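Local coordinates for protein host Factor for Q beta (Staphylococcus aureus, PDB 1KQ1) that binds RNA as a hexameric ring of Sm-like subunits and acts as a pleiotropic regulator of translation, at residues C[35-40]-C[45-50]; C[24-27]-C[31-34]. All coordinates share one frame; numbering follows the deposited sequence.

Contact 1 (C[35-40]-C[45-50]); sequences VIEEYD and SLNSQG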
loop_
_atom_site.group_PDB
_atom_site.type_symbol
_atom_site.label_atom_id
_atom_site.label_comp_id
_atom_site.label_asym_id
_atom_site.label_seq_id
_atom_site.Cartn_x
_atom_site.Cartn_y
_atom_site.Cartn_z
ATOM N N VAL C 35 3.422 -6.575 -23.999
ATOM C CA VAL C 35 2.092 -6.718 -24.563
ATOM C C VAL C 35 1.212 -7.410 -23.536
ATOM O O VAL C 35 1.610 -8.442 -22.959
ATOM C CB VAL C 35 2.120 -7.604 -25.826
ATOM C CG1 VAL C 35 0.692 -7.884 -26.284
ATOM C CG2 VAL C 35 2.891 -6.905 -26.929
ATOM N N ILE C 36 0.024 -6.849 -23.309
ATOM C CA ILE C 36 -0.905 -7.474 -22.404
ATOM C C ILE C 36 -1.552 -8.648 -23.157
ATOM O O ILE C 36 -2.275 -8.469 -24.172
ATOM C CB ILE C 36 -1.938 -6.464 -21.920
ATOM C CG1 ILE C 36 -1.229 -5.387 -21.095
ATOM C CG2 ILE C 36 -3.035 -7.179 -21.131
ATOM C CD1 ILE C 36 -2.115 -4.194 -20.679
ATOM N N GLU C 37 -1.294 -9.848 -22.681
ATOM C CA GLU C 37 -1.848 -11.056 -23.277
ATOM C C GLU C 37 -3.185 -11.407 -22.687
ATOM O O GLU C 37 -4.088 -11.876 -23.401
ATOM C CB GLU C 37 -0.901 -12.235 -23.086
ATOM C CG GLU C 37 0.425 -12.040 -23.779
ATOM C CD GLU C 37 0.265 -11.795 -25.268
ATOM O OE1 GLU C 37 -0.731 -12.288 -25.842
ATOM O OE2 GLU C 37 1.134 -11.118 -25.858
ATOM N N GLU C 38 -3.327 -11.216 -21.382
ATOM C CA GLU C 38 -4.574 -11.499 -20.708
ATOM C C GLU C 38 -4.571 -10.706 -19.426
ATOM O O GLU C 38 -3.518 -10.249 -18.988
ATOM C CB GLU C 38 -4.653 -12.980 -20.335
ATOM C CG GLU C 38 -4.334 -13.944 -21.439
ATOM C CD GLU C 38 -4.308 -15.366 -20.943
ATOM O OE1 GLU C 38 -5.312 -15.800 -20.330
ATOM O OE2 GLU C 38 -3.284 -16.047 -21.168
ATOM N N TYR C 39 -5.745 -10.555 -18.825
ATOM C CA TYR C 39 -5.848 -9.843 -17.553
ATOM C C TYR C 39 -7.167 -10.207 -16.899
ATOM O O TYR C 39 -8.088 -10.713 -17.560
ATOM C CB TYR C 39 -5.779 -8.326 -17.805
ATOM C CG TYR C 39 -6.994 -7.757 -18.525
ATOM C CD1 TYR C 39 -8.143 -7.415 -17.823
ATOM C CD2 TYR C 39 -7.025 -7.650 -19.923
ATOM C CE1 TYR C 39 -9.295 -6.992 -18.465
ATOM C CE2 TYR C 39 -8.205 -7.223 -20.575
ATOM C CZ TYR C 39 -9.321 -6.898 -19.840
ATOM O OH TYR C 39 -10.490 -6.443 -20.471
ATOM N N ASP C 40 -7.261 -9.994 -15.589
ATOM C CA ASP C 40 -8.530 -10.200 -14.911
ATOM C C ASP C 40 -8.592 -9.223 -13.743
ATOM O O ASP C 40 -7.810 -8.262 -13.708
ATOM C CB ASP C 40 -8.722 -11.659 -14.469
ATOM C CG ASP C 40 -7.714 -12.131 -13.409
ATOM O OD1 ASP C 40 -7.050 -11.298 -12.727
ATOM O OD2 ASP C 40 -7.599 -13.371 -13.238
ATOM N N SER C 45 -1.174 -10.241 -17.398
ATOM C CA SER C 45 -0.124 -11.060 -17.961
ATOM C C SER C 45 0.584 -10.229 -19.024
ATOM O O SER C 45 -0.036 -9.887 -20.045
ATOM C CB SER C 45 -0.728 -12.323 -18.585
ATOM O OG SER C 45 0.311 -13.144 -19.087
ATOM N N LEU C 46 1.866 -9.917 -18.817
ATOM C CA LEU C 46 2.601 -9.042 -19.735
ATOM C C LEU C 46 3.724 -9.803 -20.388
ATOM O O LEU C 46 4.570 -10.360 -19.714
ATOM C CB LEU C 46 3.153 -7.805 -18.992
ATOM C CG LEU C 46 3.724 -6.653 -19.837
ATOM C CD1 LEU C 46 2.558 -5.901 -20.487
ATOM C CD2 LEU C 46 4.573 -5.742 -18.975
ATOM N N ASN C 47 3.701 -9.835 -21.721
ATOM C CA ASN C 47 4.685 -10.545 -22.533
ATOM C C ASN C 47 5.721 -9.509 -22.928
ATOM O O ASN C 47 5.439 -8.527 -23.636
ATOM C CB ASN C 47 3.941 -11.127 -23.743
ATOM C CG ASN C 47 4.865 -11.693 -24.814
ATOM O OD1 ASN C 47 4.398 -12.261 -25.808
ATOM N ND2 ASN C 47 6.159 -11.528 -24.635
ATOM N N SER C 48 6.926 -9.690 -22.398
ATOM C CA SER C 48 7.992 -8.750 -22.656
ATOM C C SER C 48 9.085 -9.478 -23.411
ATOM O O SER C 48 8.969 -10.672 -23.692
ATOM C CB SER C 48 8.569 -8.204 -21.343
ATOM O OG SER C 48 7.593 -7.427 -20.659
ATOM N N GLN C 49 10.140 -8.745 -23.716
ATOM C CA GLN C 49 11.268 -9.306 -24.447
ATOM C C GLN C 49 12.047 -10.308 -23.591
ATOM O O GLN C 49 12.686 -9.943 -22.599
ATOM C CB GLN C 49 12.191 -8.180 -24.930
ATOM C CG GLN C 49 12.786 -7.272 -23.844
ATOM C CD GLN C 49 11.821 -6.207 -23.310
ATOM O OE1 GLN C 49 12.229 -5.303 -22.575
ATOM N NE2 GLN C 49 10.542 -6.314 -23.671
ATOM N N GLY C 50 11.977 -11.575 -23.974
ATOM C CA GLY C 50 12.679 -12.607 -23.233
ATOM C C GLY C 50 12.118 -12.869 -21.843
ATOM O O GLY C 50 12.665 -13.697 -21.116
#

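Contact 2 (C[24-27]-C[31-34]); sequences VFFL and QMKG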
loop_
_atom_site.group_PDB
_atom_site.type_symbol
_atom_site.label_atom_id
_atom_site.label_comp_id
_atom_site.label_asym_id
_atom_site.label_seq_id
_atom_site.Cartn_x
_atom_site.Cartn_y
_atom_site.Cartn_z
ATOM N N VAL C 24 4.044 -0.323 -18.236
ATOM C CA VAL C 24 3.374 -0.426 -16.940
ATOM C C VAL C 24 4.306 0.185 -15.886
ATOM O O VAL C 24 5.491 -0.254 -15.768
ATOM C CB VAL C 24 3.153 -1.895 -16.587
ATOM C CG1 VAL C 24 2.555 -2.042 -15.150
ATOM C CG2 VAL C 24 2.213 -2.547 -17.590
ATOM N N PHE C 25 3.830 1.203 -15.172
ATOM C CA PHE C 25 4.609 1.768 -14.082
ATOM C C PHE C 25 4.080 1.187 -12.815
ATOM O O PHE C 25 2.866 1.029 -12.644
ATOM C CB PHE C 25 4.489 3.289 -14.029
ATOM C CG PHE C 25 5.275 3.968 -15.087
ATOM C CD1 PHE C 25 6.503 4.517 -14.790
ATOM C CD2 PHE C 25 4.761 4.056 -16.364
ATOM C CE1 PHE C 25 7.239 5.176 -15.785
ATOM C CE2 PHE C 25 5.487 4.712 -17.374
ATOM C CZ PHE C 25 6.727 5.270 -17.067
ATOM N N PHE C 26 5.002 0.863 -11.909
ATOM C CA PHE C 26 4.625 0.264 -10.606
ATOM C C PHE C 26 4.560 1.287 -9.478
ATOM O O PHE C 26 4.985 2.417 -9.638
ATOM C CB PHE C 26 5.664 -0.826 -10.289
ATOM C CG PHE C 26 5.628 -1.965 -11.232
ATOM C CD1 PHE C 26 4.825 -3.069 -10.949
ATOM C CD2 PHE C 26 6.373 -1.929 -12.418
ATOM C CE1 PHE C 26 4.770 -4.140 -11.860
ATOM C CE2 PHE C 26 6.318 -2.998 -13.336
ATOM C CZ PHE C 26 5.510 -4.094 -13.040
ATOM N N LEU C 27 4.067 0.873 -8.303
ATOM C CA LEU C 27 3.992 1.790 -7.181
ATOM C C LEU C 27 5.326 2.371 -6.809
ATOM O O LEU C 27 5.369 3.511 -6.338
ATOM C CB LEU C 27 3.424 1.109 -5.941
ATOM C CG LEU C 27 2.039 0.493 -6.039
ATOM C CD1 LEU C 27 1.619 -0.004 -4.629
ATOM C CD2 LEU C 27 1.067 1.522 -6.543
ATOM N N GLN C 31 9.429 0.631 -14.154
ATOM C CA GLN C 31 8.545 0.385 -15.279
ATOM C C GLN C 31 8.994 -0.830 -16.077
ATOM O O GLN C 31 10.191 -1.183 -16.066
ATOM C CB GLN C 31 8.535 1.645 -16.161
ATOM C CG GLN C 31 9.904 1.967 -16.820
ATOM C CD GLN C 31 10.010 3.403 -17.367
ATOM O OE1 GLN C 31 10.233 4.360 -16.620
ATOM N NE2 GLN C 31 9.847 3.546 -18.676
ATOM N N MET C 32 8.035 -1.484 -16.735
ATOM C CA MET C 32 8.318 -2.629 -17.623
ATOM C C MET C 32 7.483 -2.363 -18.876
ATOM O O MET C 32 6.447 -1.735 -18.782
ATOM C CB MET C 32 7.855 -3.960 -17.010
ATOM C CG MET C 32 8.651 -4.435 -15.756
ATOM S SD MET C 32 8.051 -6.025 -15.062
ATOM C CE MET C 32 9.142 -6.187 -13.580
ATOM N N LYS C 33 7.917 -2.841 -20.044
ATOM C CA LYS C 33 7.142 -2.645 -21.287
ATOM C C LYS C 33 6.832 -4.012 -21.893
ATOM O O LYS C 33 7.618 -4.955 -21.789
ATOM C CB LYS C 33 7.930 -1.781 -22.273
ATOM C CG LYS C 33 7.114 -1.267 -23.446
ATOM C CD LYS C 33 7.978 -0.375 -24.335
ATOM C CE LYS C 33 7.148 0.401 -25.354
ATOM N NZ LYS C 33 7.926 1.440 -26.087
ATOM N N GLY C 34 5.674 -4.146 -22.527
ATOM C CA GLY C 34 5.308 -5.429 -23.096
ATOM C C GLY C 34 3.912 -5.389 -23.685
ATOM O O GLY C 34 3.320 -4.314 -23.839
#

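Contact 1 (C[35-40]-C[45-50])
Glu37 and Asn47 meet on one surface of an antiparallel strand pair, the glutamate chain passing over the asparagine at an angle. Its bend at chi2 (-57°) brings both CG and OE2 of Glu37 to rest on Asn47 CB, CG at 3.6 Å and OE2 at 3.5 Å. The two flat groups are turned 49° from each other, and Glu37 OE2 stops 3.5 Å from Asn47 OD1; since both are acceptors, this is proximity without a bond. On the other surface Ile36 and Leu46 cross obliquely, CG1 of Ile36 lying 3.9 Å from CD1 of Leu46. With CG anti to the backbone N, the leucine also brings CD1 to 3.7 Å from Val35 C, so it packs on backbone as well as on side chain. Helix 7-17 covers Ile36 through Leu12 and Phe15, while Leu46 leans on Ile55.

Reciprocal backbone bonds fix the register at Val35 and Asn47; the one from Asn47 N to Val35 O is 2.8 Å and almost straight. Further along, the match slips by one residue. Ser45 O accepts Glu37 N at 2.9 Å, whereas Ser45 N donates to Glu38 O at 2.8 Å. Two residues thus stand opposite one, Glu37 has a helix-like psi of -39°, and the buried Glu38 N is left without a partner. Such a slip is a beta bulge, in a hairpin of strands 31-39 and 43-48 that belongs to the bent antiparallel sheet of the Sm fold.

Contact 2 (C[24-27]-C[31-34])
Gln31 lies alongside Phe25, the two side chains pointing the same way from neighbouring antiparallel strands, and the glutamine can be followed atom by atom from the ring face to beyond its rim. CB sits above one face, 3.9 Å from the centroid of the Phe25 ring and 18° off its normal, a CH-pi contact displaced toward the rim. CB also touches Val24 O at 3.6 Å. CG takes the position between the backbone N and the carbonyl carbon (chi1 65°), and from there the extended chain leaves the face and descends past the rim. CD lies outside the rim on the CE1 and CZ side, 3.7 Å from Phe25 CE1. At the tip OE1 comes still nearer, 3.2 Å from Phe25 CE1, while NE2 is the more distant branch. Because the amide plane is inclined 55° to the ring, the group meets the rim at a slant and does not stack flat.

Val24 and Met32 form the hydrogen-bonded pair next to this: Val24 N donates to Met32 O at 2.8 Å, and Met32 N returns a bond to Val24 O. On the opposite surface Met32 approaches the edge of Phe26, with CG 3.7 Å from Phe26 CE2. Its sulfur, SD, stands obliquely to the Phe26 ring, 4.9 Å from the centroid, in a Met-aromatic contact. Phe26 also packs on Thr62 of a neighbouring subunit.

Chemically, each phenyl ring is used differently. Phe25 offers its pi face to an aliphatic CB, while OE1 nears CE1 from beyond the rim and above the plane, a close contact and not an in-plane C-H bond; Phe26 receives the methylene at its edge and the sulfur obliquely, a largely apolar contact of a polarisable sulfur with a ring close to the subunit interface.

How the contacts relate
Contact 2 closes before contact 1 opens, and the two follow one another as successive beta hairpins, their centres about 11 Å apart. Both use strand 31-39: its first part pairs with strand 21-26 in contact 2, and its later part with strand 43-48 in contact 1. That strand is the middle one of the five-stranded antiparallel sheet, whose order is 51-56, 43-48, 31-39, 21-26, 60-65. The contacts also touch directly, Ser48 OG lying 2.7 Å from Lys33 O in a probable hydrogen bond, and Leu46 packing on Gly34. Both reach neighbouring copies in the hexamer, contact 1 through Glu38 and Asp40, contact 2 through Phe26 and Leu27.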